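PDB 7DRG: PA0821 from Pseudomonas aeruginosa, which probably serves as a type VI secretion immunity protein (antitoxin) that protects the bacterium from its own putative VRR-NUC nuclease effector. Local coordinates for residues 60-65 against 71-76; 164-169 against 267-272; 208-213 against 306-311; 242-247 against 295-300. All blocks are in the same frame, centred on the assembly; numbering follows the deposited sequence.

Contact 1 (60-65 against 71-76)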
# COMPACT_ATOMS: atom_id res chain seq x y z
N GLN B 60 -30.58 23.89 8.41
CA GLN B 60 -30.53 23.59 9.83
C GLN B 60 -29.38 22.64 10.14
O GLN B 60 -28.71 22.79 11.17
CB GLN B 60 -31.87 23.01 10.30
CG GLN B 60 -31.91 22.55 11.75
CD GLN B 60 -31.76 23.66 12.79
OE1 GLN B 60 -32.11 24.81 12.54
NE2 GLN B 60 -31.27 23.29 13.96
N CYS B 61 -29.12 21.68 9.24
CA CYS B 61 -27.92 20.85 9.39
C CYS B 61 -26.67 21.70 9.44
O CYS B 61 -25.79 21.49 10.29
CB CYS B 61 -27.82 19.84 8.25
SG CYS B 61 -29.09 18.56 8.19
N PHE B 62 -26.55 22.67 8.52
CA PHE B 62 -25.36 23.50 8.50
C PHE B 62 -25.25 24.35 9.76
O PHE B 62 -24.14 24.55 10.28
CB PHE B 62 -25.32 24.37 7.24
CG PHE B 62 -24.03 25.13 7.10
CD1 PHE B 62 -22.83 24.46 6.95
CD2 PHE B 62 -24.01 26.52 7.12
CE1 PHE B 62 -21.63 25.14 6.83
CE2 PHE B 62 -22.81 27.21 7.00
CZ PHE B 62 -21.62 26.51 6.85
N ASP B 63 -26.37 24.88 10.26
CA ASP B 63 -26.32 25.64 11.51
C ASP B 63 -25.72 24.81 12.64
O ASP B 63 -24.88 25.28 13.40
CB ASP B 63 -27.72 26.11 11.91
CG ASP B 63 -28.25 27.25 11.06
OD1 ASP B 63 -27.45 27.93 10.38
OD2 ASP B 63 -29.48 27.48 11.11
N GLU B 64 -26.17 23.55 12.75
CA GLU B 64 -25.66 22.63 13.76
C GLU B 64 -24.16 22.39 13.58
O GLU B 64 -23.39 22.37 14.55
CB GLU B 64 -26.40 21.31 13.67
CG GLU B 64 -27.56 21.14 14.57
CD GLU B 64 -27.93 19.68 14.69
OE1 GLU B 64 -28.61 19.17 13.78
OE2 GLU B 64 -27.51 19.04 15.69
N PHE B 65 -23.75 22.15 12.34
CA PHE B 65 -22.34 21.89 12.05
C PHE B 65 -21.49 23.12 12.29
O PHE B 65 -20.40 23.04 12.86
CB PHE B 65 -22.22 21.40 10.61
CG PHE B 65 -20.81 21.21 10.14
CD1 PHE B 65 -20.10 20.07 10.46
CD2 PHE B 65 -20.19 22.18 9.36
CE1 PHE B 65 -18.80 19.89 10.02
CE2 PHE B 65 -18.89 22.00 8.90
CZ PHE B 65 -18.20 20.86 9.24
N PRO B 71 -14.86 28.27 13.86
CA PRO B 71 -13.48 28.77 14.02
C PRO B 71 -12.51 28.21 12.99
O PRO B 71 -11.39 28.73 12.88
CB PRO B 71 -13.10 28.32 15.44
CG PRO B 71 -14.37 28.01 16.11
CD PRO B 71 -15.29 27.52 15.05
N HIS B 72 -12.90 27.18 12.23
CA HIS B 72 -11.96 26.43 11.42
C HIS B 72 -12.24 26.47 9.92
O HIS B 72 -11.33 26.16 9.14
CB HIS B 72 -11.94 24.96 11.87
CG HIS B 72 -11.75 24.79 13.34
ND1 HIS B 72 -10.55 25.02 13.97
CD2 HIS B 72 -12.62 24.42 14.32
CE1 HIS B 72 -10.68 24.80 15.27
NE2 HIS B 72 -11.93 24.44 15.50
N LEU B 73 -13.45 26.83 9.49
CA LEU B 73 -13.75 26.84 8.06
C LEU B 73 -13.00 27.97 7.37
O LEU B 73 -12.82 29.05 7.93
CB LEU B 73 -15.25 27.01 7.84
CG LEU B 73 -16.11 25.84 8.33
CD1 LEU B 73 -17.58 26.11 8.05
CD2 LEU B 73 -15.67 24.54 7.67
N THR B 74 -12.57 27.71 6.13
CA THR B 74 -11.73 28.67 5.42
C THR B 74 -12.21 28.98 4.00
O THR B 74 -11.99 30.09 3.52
CB THR B 74 -10.29 28.15 5.36
OG1 THR B 74 -10.29 26.79 4.89
CG2 THR B 74 -9.65 28.21 6.74
N TRP B 75 -12.87 28.03 3.33
CA TRP B 75 -13.23 28.20 1.92
C TRP B 75 -14.61 27.63 1.64
O TRP B 75 -15.03 26.63 2.23
CB TRP B 75 -12.21 27.50 1.00
CG TRP B 75 -10.82 27.93 1.24
CD1 TRP B 75 -9.84 27.24 1.91
CD2 TRP B 75 -10.22 29.17 0.84
NE1 TRP B 75 -8.69 27.98 1.95
CE2 TRP B 75 -8.89 29.16 1.29
CE3 TRP B 75 -10.69 30.29 0.15
CZ2 TRP B 75 -8.02 30.22 1.07
CZ3 TRP B 75 -9.82 31.35 -0.07
CH2 TRP B 75 -8.50 31.30 0.39
N LEU B 76 -15.30 28.27 0.69
CA LEU B 76 -16.54 27.74 0.12
C LEU B 76 -16.35 27.54 -1.38
O LEU B 76 -16.09 28.51 -2.11
CB LEU B 76 -17.71 28.68 0.39
CG LEU B 76 -18.98 28.29 -0.36
CD1 LEU B 76 -19.49 26.93 0.11
CD2 LEU B 76 -20.05 29.36 -0.16
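Thr74 OG1, just past the leucine (Leu73) that meets Phe62 and Phe65, lies within hydrogen-bonding distance of two backbone carbonyls, Thr114 O and Gly116 O, which must share its one proton. Thr74 and Trp75 together face Thr114 in a classic beta bulge, so the chain leading into strand 75-77 is pinned directly after Leu73. Leu73 itself makes the whole contact with 60-65, and does so through carbon alone. Its side chain points at the helix and forks between the two aromatic rings. CD1, which continues the extended line of the chain (chi2 180°), comes within 4.2 Å of Phe62 CZ and meets that ring obliquely. The other branch turns to the second ring, with Leu73 CD2 4.3 Å from Phe65 CE2, at the edge and near the ring plane. The two phenylalanines are three residues apart and both extend from the same side of the helix. Each has CG opposite its backbone N, with chi1 -174° in Phe62, which throws the rings outward so that the outer part of each, CZ of Phe62 and CE2 of Phe65, receives a methyl. The touch is light, with 91 Å² buried in all, although the three residues are buried in the protein. Further aromatic rings complete the surroundings: Tyr113 stacks on Phe62, and Phe127 meets both phenylalanines. The contact thus closes the turn from helix 52-69 into strand 75-77. Phe62 also packs on Leu96 of helix 96-101, while Cys61 and Glu64 turn to helix 161-173, so helix 52-69 packs against both helices as well as strands 109-114 and 126-131.

Contact 2 (164-169 against 267-272); sequences QLFIDF and GVVIQA
Val269 pushes its forked side chain against Phe166 and Ile167, a helix-on-sheet packing in which helix 161-173 lies over antiparallel strands. The CB of the valine is directed toward the helix, and Val269 is the sole residue of 267-272 to touch 164-169. Ile167 makes the tighter approach. Its CB does not face the strand, but the chain bends round until CD1 settles 3.6 Å from Val269 CB. The same methyl lies 3.7 Å from both Val269 CG1 and Val269 CG2, so it rests in the cleft between the branches and over the branching carbon. Phe166 approaches differently. With CG opposite the backbone N (chi1 -166°), the ring swings toward the strand and offers its rim: Phe166 CE2 is 3.9 Å from Val269 CG2, a methyl close to the ring plane. That carbon is also 4.0 Å from Val269 CG1, so the ring edge spans both methyls. Each pair meets at a slant, and the three residues are buried. Strand 267-272 has strands 233-237 and 259-264 as its antiparallel partners, and the apolar layer extends across both: Leu233 touches Phe166 and Val269, while Tyr262 packs on Ile167. Within the helix, one turn is tied by a side-chain bond that does not reach the strand. Gln164 NE2 donates to Asp168 OD1 over 3.0 Å with an N-H...O angle of 150°; the acceptor lies nearly in the amide plane, whereas the donor stands above the carboxylate plane, 43° out of it.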
# COMPACT_ATOMS: atom_id res chain seq x y z
N GLN B 164 -23.98 12.81 17.27
CA GLN B 164 -25.22 13.57 17.38
C GLN B 164 -25.58 14.25 16.06
O GLN B 164 -26.75 14.27 15.67
CB GLN B 164 -25.09 14.61 18.50
CG GLN B 164 -26.39 15.32 18.81
CD GLN B 164 -27.38 14.42 19.53
OE1 GLN B 164 -27.14 13.98 20.66
NE2 GLN B 164 -28.50 14.12 18.87
N LEU B 165 -24.59 14.80 15.36
CA LEU B 165 -24.86 15.41 14.06
C LEU B 165 -25.40 14.38 13.08
O LEU B 165 -26.37 14.64 12.36
CB LEU B 165 -23.59 16.06 13.49
CG LEU B 165 -22.98 17.25 14.21
CD1 LEU B 165 -21.71 17.69 13.48
CD2 LEU B 165 -23.97 18.41 14.32
N PHE B 166 -24.76 13.20 13.02
CA PHE B 166 -25.18 12.20 12.04
C PHE B 166 -26.63 11.78 12.27
O PHE B 166 -27.41 11.67 11.31
CB PHE B 166 -24.23 10.99 12.10
CG PHE B 166 -24.37 10.06 10.93
CD1 PHE B 166 -23.71 10.33 9.74
CD2 PHE B 166 -25.15 8.92 11.01
CE1 PHE B 166 -23.84 9.48 8.66
CE2 PHE B 166 -25.28 8.07 9.94
CZ PHE B 166 -24.62 8.35 8.76
N ILE B 167 -27.01 11.56 13.53
CA ILE B 167 -28.39 11.20 13.83
C ILE B 167 -29.33 12.37 13.54
O ILE B 167 -30.40 12.19 12.95
CB ILE B 167 -28.51 10.72 15.28
CG1 ILE B 167 -27.53 9.59 15.57
CG2 ILE B 167 -29.95 10.32 15.58
CD1 ILE B 167 -27.60 8.45 14.59
N ASP B 168 -28.96 13.58 13.97
CA ASP B 168 -29.80 14.75 13.73
C ASP B 168 -30.02 14.97 12.24
O ASP B 168 -31.13 15.28 11.81
CB ASP B 168 -29.18 16.00 14.35
CG ASP B 168 -29.36 16.05 15.87
OD1 ASP B 168 -30.00 15.15 16.43
OD2 ASP B 168 -28.84 16.99 16.50
N PHE B 169 -28.96 14.79 11.43
CA PHE B 169 -29.10 15.01 10.00
C PHE B 169 -29.96 13.92 9.36
O PHE B 169 -30.78 14.21 8.48
CB PHE B 169 -27.72 15.02 9.30
CG PHE B 169 -26.80 16.15 9.72
CD1 PHE B 169 -27.18 17.11 10.64
CD2 PHE B 169 -25.53 16.24 9.15
CE1 PHE B 169 -26.32 18.12 11.00
CE2 PHE B 169 -24.67 17.26 9.50
CZ PHE B 169 -25.06 18.20 10.42
N GLY B 267 -36.10 5.02 9.33
CA GLY B 267 -34.95 4.16 9.13
C GLY B 267 -34.22 4.01 10.44
O GLY B 267 -34.70 4.42 11.50
N VAL B 268 -33.02 3.42 10.36
CA VAL B 268 -32.22 3.18 11.55
C VAL B 268 -30.76 3.49 11.23
O VAL B 268 -30.30 3.31 10.10
CB VAL B 268 -32.38 1.73 12.07
CG1 VAL B 268 -31.85 0.72 11.06
CG2 VAL B 268 -31.72 1.55 13.43
N VAL B 269 -30.05 4.01 12.23
CA VAL B 269 -28.59 4.10 12.19
C VAL B 269 -28.03 3.06 13.14
O VAL B 269 -28.45 2.97 14.30
CB VAL B 269 -28.08 5.50 12.56
CG1 VAL B 269 -26.53 5.49 12.66
CG2 VAL B 269 -28.53 6.52 11.54
N ILE B 270 -27.10 2.26 12.65
CA ILE B 270 -26.41 1.24 13.44
C ILE B 270 -25.03 1.77 13.79
O ILE B 270 -24.31 2.24 12.90
CB ILE B 270 -26.31 -0.09 12.66
CG1 ILE B 270 -27.70 -0.54 12.20
CG2 ILE B 270 -25.62 -1.16 13.52
CD1 ILE B 270 -27.67 -1.75 11.30
N GLN B 271 -24.67 1.70 15.07
CA GLN B 271 -23.34 2.07 15.53
C GLN B 271 -22.57 0.78 15.81
O GLN B 271 -22.98 -0.01 16.66
CB GLN B 271 -23.41 2.95 16.78
CG GLN B 271 -22.04 3.22 17.41
CD GLN B 271 -22.13 4.08 18.67
OE1 GLN B 271 -23.15 4.72 18.94
NE2 GLN B 271 -21.05 4.10 19.44
N ALA B 272 -21.47 0.58 15.09
CA ALA B 272 -20.69 -0.65 15.20
C ALA B 272 -19.44 -0.36 16.04
O ALA B 272 -18.38 -0.04 15.51
CB ALA B 272 -20.31 -1.18 13.82

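Contact 3 (208-213 against 306-311)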
# COMPACT_ATOMS: atom_id res chain seq x y z
N LEU B 208 -11.69 1.96 6.26
CA LEU B 208 -11.69 3.25 5.59
C LEU B 208 -12.71 3.27 4.46
O LEU B 208 -12.72 2.36 3.63
CB LEU B 208 -10.30 3.53 5.04
CG LEU B 208 -10.20 4.85 4.30
CD1 LEU B 208 -9.71 5.92 5.28
CD2 LEU B 208 -9.30 4.70 3.08
N ASP B 209 -13.54 4.31 4.42
CA ASP B 209 -14.37 4.52 3.25
C ASP B 209 -13.56 5.18 2.15
O ASP B 209 -12.68 6.01 2.41
CB ASP B 209 -15.58 5.40 3.58
CG ASP B 209 -16.44 5.68 2.37
OD1 ASP B 209 -16.87 4.70 1.72
OD2 ASP B 209 -16.68 6.87 2.06
N VAL B 210 -13.87 4.83 0.90
CA VAL B 210 -13.15 5.30 -0.28
C VAL B 210 -14.16 5.76 -1.33
O VAL B 210 -15.25 5.20 -1.44
CB VAL B 210 -12.24 4.18 -0.86
CG1 VAL B 210 -11.61 4.59 -2.18
CG2 VAL B 210 -11.17 3.81 0.15
N GLY B 211 -13.79 6.79 -2.08
CA GLY B 211 -14.54 7.20 -3.25
C GLY B 211 -15.27 8.52 -3.04
O GLY B 211 -15.13 9.19 -2.02
N THR B 212 -16.04 8.88 -4.07
CA THR B 212 -16.72 10.17 -4.14
C THR B 212 -18.22 9.91 -4.28
O THR B 212 -18.70 9.55 -5.36
CB THR B 212 -16.19 11.00 -5.31
OG1 THR B 212 -14.77 11.13 -5.17
CG2 THR B 212 -16.82 12.37 -5.31
N ALA B 213 -18.97 10.12 -3.19
CA ALA B 213 -20.38 9.75 -3.18
C ALA B 213 -21.17 10.48 -4.25
O ALA B 213 -22.07 9.90 -4.87
CB ALA B 213 -20.97 10.02 -1.80
N GLY B 306 -19.26 0.20 -9.95
CA GLY B 306 -18.36 0.79 -10.91
C GLY B 306 -17.05 1.16 -10.26
O GLY B 306 -16.73 0.78 -9.13
N SER B 307 -16.27 1.94 -11.00
CA SER B 307 -14.96 2.35 -10.50
C SER B 307 -15.10 3.39 -9.39
O SER B 307 -16.00 4.24 -9.42
CB SER B 307 -14.11 2.89 -11.65
OG SER B 307 -13.85 1.84 -12.57
N LEU B 308 -14.24 3.28 -8.39
CA LEU B 308 -14.18 4.26 -7.31
C LEU B 308 -13.33 5.46 -7.67
O LEU B 308 -13.55 6.56 -7.13
CB LEU B 308 -13.63 3.60 -6.04
CG LEU B 308 -14.62 2.66 -5.36
CD1 LEU B 308 -13.89 1.69 -4.44
CD2 LEU B 308 -15.65 3.47 -4.58
N HIS B 309 -12.36 5.28 -8.57
CA HIS B 309 -11.37 6.29 -8.93
C HIS B 309 -11.37 6.50 -10.44
O HIS B 309 -11.95 5.72 -11.20
CB HIS B 309 -9.97 5.86 -8.47
CG HIS B 309 -9.78 5.93 -6.98
ND1 HIS B 309 -8.86 5.15 -6.31
CD2 HIS B 309 -10.39 6.69 -6.05
CE1 HIS B 309 -8.92 5.44 -5.02
NE2 HIS B 309 -9.83 6.38 -4.84
N GLY B 310 -10.70 7.56 -10.87
CA GLY B 310 -10.43 7.76 -12.28
C GLY B 310 -9.38 6.78 -12.80
O GLY B 310 -8.80 5.98 -12.06
N GLY B 311 -9.13 6.87 -14.10
CA GLY B 311 -8.15 5.98 -14.72
C GLY B 311 -6.72 6.36 -14.37
O GLY B 311 -6.41 7.50 -14.06
O HOH W 1 -16.15 7.07 -6.26
O HOH W 2 -12.99 9.15 -6.24
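Val210 CG1 lies 3.7 Å from His309 NE2, the valine crossing the histidine side chain at about a right angle. Alongside, Leu308 points at the other loop and lays CD2 over the backbone there, 3.6 Å from Val210 O and 4.1 Å from Gly211 CA. Gly211 adopts a positive phi (109°) at this point, and its lack of a side chain makes room for the leucine methyl. The polar part of the contact runs through water. Leu308 O accepts from two waters: one takes the N-H of Thr212 at 2.8 Å from Thr212 N, the other takes the hydroxyl at 2.9 Å from Thr212 OG1. Both bridges reach Thr212, at the N-cap position of helix 213-216, although its side chain makes no capping bond. In the next shell, Lys228 NZ bonds to Val210 O, and His309 is held at both nitrogens: ND1 by the backbone N of Leu319, NE2 by Glu198 OE1, which fixes the ring rotation and is consistent with a proton on NE2. The two loops therefore meet between helix 191-204, which supplies Glu198, and helix 321-328, whose Trp327 touches both Val210 and Leu308.

Contact 4 (242-247 against 295-300); sequences ALAGGL and HALKGI
Ile300 aims its CB at Leu243 and Ala244, and its two branches divide the work. From CB, the CG2 methyl goes to the end of helix 238-243, where it lies 3.7 Å from Leu243 O and 3.8 Å from Leu243 CB. It also sits 4.0 Å from Ala244 N. The other branch leaves through CG1, which stands between the backbone N and the carbonyl carbon (chi1 63°), and ends at CD1, 4.0 Å from Ala244 CB. The alanine methyl is approached a second time by Leu297 CD2, at 3.8 Å, so both residues of 295-300 press on the same methyl. Beyond it, Gly245 closes the helix with a Schellman motif, its positive phi (111°) turning the chain toward Gly246, the N-cap of helix 247-251. A water lies 2.8 Å from Ala244 O and 2.7 Å from Ala296 O, where other acceptors also compete for its protons. The side chains that meet are aliphatic, backed by Leu236 of strand 233-237, and Ile300 CG2 also rests on the backbone of Leu243 and Ala244. With no direct polar bond between the two segments, the contact depends on the fit of the methyls of Ala244, Leu297 and Ile300.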
# COMPACT_ATOMS: atom_id res chain seq x y z
N ALA B 242 -36.00 -3.59 5.85
CA ALA B 242 -36.85 -4.75 5.61
C ALA B 242 -36.15 -5.80 4.75
O ALA B 242 -36.25 -7.00 5.02
CB ALA B 242 -38.17 -4.31 4.96
N LEU B 243 -35.43 -5.36 3.71
CA LEU B 243 -34.69 -6.30 2.88
C LEU B 243 -33.58 -7.00 3.65
O LEU B 243 -33.18 -8.11 3.27
CB LEU B 243 -34.10 -5.58 1.66
CG LEU B 243 -35.08 -5.22 0.55
CD1 LEU B 243 -34.47 -4.21 -0.41
CD2 LEU B 243 -35.52 -6.47 -0.21
N ALA B 244 -33.08 -6.40 4.73
CA ALA B 244 -32.04 -7.01 5.55
C ALA B 244 -32.60 -7.96 6.60
O ALA B 244 -31.83 -8.55 7.36
CB ALA B 244 -31.19 -5.94 6.23
N GLY B 245 -33.92 -8.13 6.65
CA GLY B 245 -34.56 -9.02 7.60
C GLY B 245 -35.37 -8.33 8.67
O GLY B 245 -36.07 -9.01 9.42
N GLY B 246 -35.31 -7.01 8.76
CA GLY B 246 -35.99 -6.29 9.81
C GLY B 246 -35.11 -6.04 11.02
O GLY B 246 -34.07 -6.67 11.21
N LEU B 247 -35.55 -5.10 11.86
CA LEU B 247 -34.73 -4.68 13.00
C LEU B 247 -34.57 -5.81 14.01
O LEU B 247 -33.48 -5.98 14.58
CB LEU B 247 -35.35 -3.44 13.65
CG LEU B 247 -34.51 -2.72 14.71
CD1 LEU B 247 -33.10 -2.42 14.20
CD2 LEU B 247 -35.22 -1.43 15.13
N HIS B 295 -21.29 -8.93 7.75
CA HIS B 295 -21.86 -10.26 7.57
C HIS B 295 -23.39 -10.22 7.59
O HIS B 295 -24.05 -10.87 6.77
CB HIS B 295 -21.32 -11.21 8.64
CG HIS B 295 -21.65 -12.65 8.40
ND1 HIS B 295 -21.00 -13.41 7.46
CD2 HIS B 295 -22.57 -13.46 8.98
CE1 HIS B 295 -21.49 -14.63 7.46
NE2 HIS B 295 -22.45 -14.69 8.38
N ALA B 296 -23.96 -9.44 8.51
CA ALA B 296 -25.41 -9.35 8.62
C ALA B 296 -26.05 -8.64 7.44
O ALA B 296 -27.20 -8.92 7.09
CB ALA B 296 -25.80 -8.64 9.92
N LEU B 297 -25.33 -7.71 6.80
CA LEU B 297 -25.91 -6.86 5.77
C LEU B 297 -25.43 -7.16 4.36
O LEU B 297 -25.91 -6.52 3.42
CB LEU B 297 -25.62 -5.38 6.09
CG LEU B 297 -26.22 -4.85 7.39
CD1 LEU B 297 -25.95 -3.36 7.53
CD2 LEU B 297 -27.72 -5.13 7.45
N LYS B 298 -24.51 -8.10 4.16
CA LYS B 298 -23.96 -8.26 2.82
C LYS B 298 -24.99 -8.76 1.81
O LYS B 298 -24.77 -8.63 0.60
CB LYS B 298 -22.74 -9.18 2.84
CG LYS B 298 -23.00 -10.59 3.32
CD LYS B 298 -21.67 -11.31 3.45
CE LYS B 298 -21.85 -12.80 3.69
NZ LYS B 298 -20.52 -13.46 3.81
N GLY B 299 -26.11 -9.31 2.28
CA GLY B 299 -27.20 -9.65 1.39
C GLY B 299 -27.84 -8.46 0.70
O GLY B 299 -28.51 -8.64 -0.32
N ILE B 300 -27.65 -7.25 1.23
CA ILE B 300 -28.17 -6.05 0.60
C ILE B 300 -27.04 -5.12 0.13
O ILE B 300 -27.25 -3.93 -0.04
CB ILE B 300 -29.16 -5.30 1.51
CG1 ILE B 300 -28.48 -4.81 2.80
CG2 ILE B 300 -30.36 -6.18 1.82
CD1 ILE B 300 -29.23 -3.68 3.51
O HOH W 3 -29.51 -9.96 7.97

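Contacts 1 and 2 have centres 19 Å apart and touch directly, because helices 52-69 and 161-173 lie side by side. Between them Glu64 OE2 comes within 2.6 Å of Asp168 OD2, so close for two carboxylates that a proton is probably shared there. Contact 2 in turn touches contact 4 where Val268 CG2 lies 4.3 Å from Leu247 CD1. Contact 3 stands apart, its nearest atoms about 10 Å from contact 2 and about 13 Å from contact 4, yet in sequence its two loops bracket both segments of contact 4. Contacts 1 and 4, 34 Å apart between centres, lie on opposite sides of the chain's centre.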